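Local structure of transaminase (Bacillus megaterium, 5G0A) at residues K298-S301 with P306-A309; A95-I100 with V336-V341. The protein probably transfers amino groups between amines and carbonyl acceptors with S-selectivity, using pyridoxal-5'-phosphate bound covalently to the enzyme as cofactor. One frame throughout, in Å; residues are numbered along the deposited sequence.

Contact 1. Residues K298-S301 with P306-A309; sequences KGLS and PAGA. With PLP (pyridoxal-5'-phosphate), chain K.
Leu-300 presses one methyl group onto the backbone of Gly-308: its CD2 lies 3.5 Å from Gly-308 C. Ala-307 and Ala-309, the neighbours of that glycine along the chain, both turn their methyls toward the leucine, and CD2 settles between them, 3.9 Å from Ala-307 CB and 3.9 Å from Ala-309 CB. CG stands anti to the Leu-300 backbone N (chi1 176°), which sends the branched end across to the other segment. Ser-301 adds a looser touch, CB to Ala-307 CB at 4.3 Å. Residues 298-301 lie in the loop that joins strand 293-296 to strand 308-313, and residues 306-309 lead into the latter strand, in the large domain of a fold-type I aminotransferase. Strand 308-313 runs antiparallel to both its neighbours; Gly-308 is bonded through its backbone to Val-118 and Ala-309 to Met-296. Beside this tight apolar patch the segments stand further apart and a water fills the interval. It is hydrogen-bonded to Ala-307 O at 2.7 Å, to Ser-301 OG at 2.8 Å and to Lys-298 O, three oxygens competing for its two protons, while the serine hydroxyl also bonds to Leu-305 O. The Lys-298 side chain sets out away from residues 306-309. The chain runs nearly extended to CE and bends at chi4 (118°), where NZ is bonded covalently to C4A of pyridoxal-5'-phosphate, 1.5 Å away. The cofactor is hydrogen-bonded as well to Ser-122, to Gly-121 N and to Thr-330 of the second subunit.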
# COMPACT_ATOMS: atom_id res chain seq x y z
N LYS B 298 -1.63 2.71 -30.23
CA LYS B 298 -2.57 3.41 -31.16
C LYS B 298 -1.98 3.62 -32.55
O LYS B 298 -1.94 2.67 -33.36
CB LYS B 298 -3.10 4.69 -30.50
CG LYS B 298 -3.94 4.39 -29.26
CD LYS B 298 -4.59 5.62 -28.63
CE LYS B 298 -5.69 5.26 -27.61
NZ LYS B 298 -5.33 5.74 -26.27
N GLY B 299 -1.46 4.83 -32.83
CA GLY B 299 -0.83 5.12 -34.13
C GLY B 299 0.44 4.37 -34.48
O GLY B 299 0.88 4.38 -35.63
N LEU B 300 1.05 3.71 -33.47
CA LEU B 300 2.18 2.81 -33.70
C LEU B 300 1.93 1.76 -34.79
O LEU B 300 2.82 1.49 -35.63
CB LEU B 300 2.57 2.11 -32.38
CG LEU B 300 3.68 1.06 -32.46
CD1 LEU B 300 5.03 1.65 -32.90
CD2 LEU B 300 3.82 0.25 -31.15
N SER B 301 0.73 1.20 -34.78
CA SER B 301 0.28 0.33 -35.86
C SER B 301 -0.98 0.83 -36.56
O SER B 301 -1.51 0.12 -37.43
CB SER B 301 0.03 -1.10 -35.32
OG SER B 301 -1.08 -1.09 -34.45
N PRO B 306 -2.81 -5.36 -32.69
CA PRO B 306 -2.39 -4.86 -31.35
C PRO B 306 -0.86 -4.76 -31.21
O PRO B 306 -0.15 -5.76 -31.42
CB PRO B 306 -2.97 -5.88 -30.37
CG PRO B 306 -4.09 -6.56 -31.12
CD PRO B 306 -3.63 -6.59 -32.57
N ALA B 307 -0.37 -3.54 -30.94
CA ALA B 307 1.02 -3.31 -30.63
C ALA B 307 1.15 -2.10 -29.71
O ALA B 307 0.37 -1.14 -29.81
CB ALA B 307 1.81 -3.04 -31.90
N GLY B 308 2.16 -2.16 -28.83
CA GLY B 308 2.55 -1.02 -28.01
C GLY B 308 4.06 -1.06 -27.92
O GLY B 308 4.70 -2.03 -28.35
N ALA B 309 4.67 -0.00 -27.39
CA ALA B 309 6.11 -0.02 -27.24
C ALA B 309 6.55 1.00 -26.23
O ALA B 309 5.90 2.03 -26.05
CB ALA B 309 6.80 0.31 -28.57
N1 PLP K . -1.97 6.39 -22.58
C2 PLP K . -2.68 7.31 -23.27
C2A PLP K . -2.26 8.77 -23.26
C3 PLP K . -3.83 6.88 -24.11
O3 PLP K . -4.53 7.75 -24.85
C4 PLP K . -4.19 5.46 -24.13
C4A PLP K . -5.34 4.97 -25.02
C5 PLP K . -3.36 4.57 -23.29
C6 PLP K . -2.31 5.09 -22.54
C5A PLP K . -3.65 3.09 -23.15
O4P PLP K . -3.57 2.37 -24.37
P PLP K . -4.40 0.99 -24.48
O1P PLP K . -3.90 0.48 -25.80
O2P PLP K . -4.07 0.10 -23.29
O3P PLP K . -5.86 1.39 -24.50
O HOH W 1 -0.51 0.11 -32.01

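Contact 2. Residues A95-I100 with V336-V341; sequences AKAAKI and VAMAAV
Ala-97 projects its single methyl group from one helix onto the other and meets both Val-341 and Met-338, which sit one turn apart on helix 335-350. The closer partner is the valine, whose CG1 comes within 4.0 Å of Ala-97 CB. With CG1 anti to the backbone N of Val-341 (chi1 174°), that branch faces helix 92-105, and the CA atoms of Ala-97 and Val-341 are 6.4 Å apart, a spacing that the small alanine side chain can bridge. Met-338 contributes more loosely: its chain curls rather than extending, leaving the sulfur as the part nearest the alanine, with SD 4.4 Å from Ala-97 CB. The junction between these segments is therefore wholly apolar and small in area. It is continued by Cys-342, which also touches Ala-97, and by Phe-117 of strand 112-118, against which both Ala-97 and Met-338 pack. Further along, Lys-96 reaches Glu-346 in a salt bridge that ties the same two helices together. Trp-16 of the second subunit lies against Ala-95, Lys-96 and Lys-99. Two helices joined through an alanine set against valine and methionine beside an outermost strand of the seven-stranded sheet fit the layered alpha/beta large domain of fold-type I aminotransferases.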
# COMPACT_ATOMS: atom_id res chain seq x y z
N ALA B 95 13.08 -6.35 -35.40
CA ALA B 95 14.32 -5.55 -35.40
C ALA B 95 14.15 -4.32 -36.30
O ALA B 95 14.59 -3.22 -35.97
CB ALA B 95 15.50 -6.40 -35.84
N LYS B 96 13.47 -4.52 -37.43
CA LYS B 96 13.23 -3.44 -38.38
C LYS B 96 12.34 -2.37 -37.75
O LYS B 96 12.59 -1.19 -37.92
CB LYS B 96 12.58 -3.97 -39.66
CG LYS B 96 12.37 -2.90 -40.71
CD LYS B 96 12.01 -3.59 -42.02
CE LYS B 96 11.02 -2.76 -42.80
NZ LYS B 96 10.53 -3.44 -44.04
N ALA B 97 11.29 -2.79 -37.04
CA ALA B 97 10.38 -1.81 -36.46
C ALA B 97 11.13 -0.86 -35.50
O ALA B 97 10.89 0.34 -35.49
CB ALA B 97 9.21 -2.49 -35.73
N ALA B 98 12.03 -1.43 -34.70
CA ALA B 98 12.80 -0.63 -33.74
C ALA B 98 13.79 0.29 -34.48
O ALA B 98 13.94 1.47 -34.11
CB ALA B 98 13.54 -1.54 -32.76
N LYS B 99 14.41 -0.24 -35.54
CA LYS B 99 15.33 0.55 -36.39
C LYS B 99 14.60 1.74 -37.04
O LYS B 99 15.12 2.86 -37.07
CB LYS B 99 16.03 -0.35 -37.43
CG LYS B 99 16.97 0.41 -38.39
CD LYS B 99 16.22 0.93 -39.60
CE LYS B 99 17.14 1.58 -40.63
NZ LYS B 99 16.40 1.83 -41.91
N ILE B 100 13.40 1.51 -37.54
CA ILE B 100 12.61 2.58 -38.14
C ILE B 100 12.36 3.68 -37.14
O ILE B 100 12.56 4.86 -37.45
CB ILE B 100 11.28 2.07 -38.70
CG1 ILE B 100 11.57 1.11 -39.87
CG2 ILE B 100 10.41 3.24 -39.16
CD1 ILE B 100 10.35 0.35 -40.33
N VAL B 336 3.89 -10.99 -36.45
CA VAL B 336 2.89 -10.48 -37.42
C VAL B 336 2.44 -9.07 -37.02
O VAL B 336 2.27 -8.19 -37.88
CB VAL B 336 1.68 -11.43 -37.54
CG1 VAL B 336 0.65 -10.89 -38.53
CG2 VAL B 336 2.16 -12.82 -37.97
N ALA B 337 2.27 -8.83 -35.71
CA ALA B 337 2.02 -7.46 -35.24
C ALA B 337 3.18 -6.54 -35.62
O ALA B 337 2.95 -5.38 -36.00
CB ALA B 337 1.79 -7.43 -33.72
N MET B 338 4.41 -7.05 -35.54
CA MET B 338 5.58 -6.26 -35.92
C MET B 338 5.61 -5.99 -37.43
O MET B 338 5.99 -4.90 -37.85
CB MET B 338 6.90 -6.90 -35.46
CG MET B 338 7.04 -7.02 -33.94
SD MET B 338 7.11 -5.41 -33.11
CE MET B 338 5.38 -5.14 -32.73
N ALA B 339 5.17 -6.96 -38.22
CA ALA B 339 5.00 -6.71 -39.67
C ALA B 339 4.05 -5.55 -39.95
O ALA B 339 4.31 -4.72 -40.83
CB ALA B 339 4.56 -8.00 -40.37
N ALA B 340 2.93 -5.50 -39.21
CA ALA B 340 1.98 -4.40 -39.27
C ALA B 340 2.61 -3.06 -38.89
O ALA B 340 2.42 -2.06 -39.60
CB ALA B 340 0.76 -4.70 -38.39
N VAL B 341 3.34 -3.02 -37.77
CA VAL B 341 4.03 -1.79 -37.37
C VAL B 341 4.97 -1.30 -38.48
O VAL B 341 4.95 -0.12 -38.85
CB VAL B 341 4.81 -1.98 -36.04
CG1 VAL B 341 5.65 -0.74 -35.73
CG2 VAL B 341 3.82 -2.22 -34.92

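In the fold
Contacts 1 and 2 adjoin directly, their centres about 10 Å apart, and Val-341 is the principal bridge. Its CG1, which meets Ala-97, also lies 3.6 Å from Leu-300 O, and Val-341 CG2 is 3.7 Å from Ala-307 CB. A second point of packing joins Pro-306 O to Ala-337 CB at 3.4 Å. Helix 335-350 thus lies between helix 92-105 and the loop that carries Lys-298, and Asn-344 on it is hydrogen-bonded to Gly-299 O. Contact 1 holds the cofactor-bearing lysine itself; contact 2 lies farther off, the nearest atoms of the Val-341 side chain and of the same pyridoxal-5'-phosphate being about 12 Å apart. Both contacts also touch the second subunit.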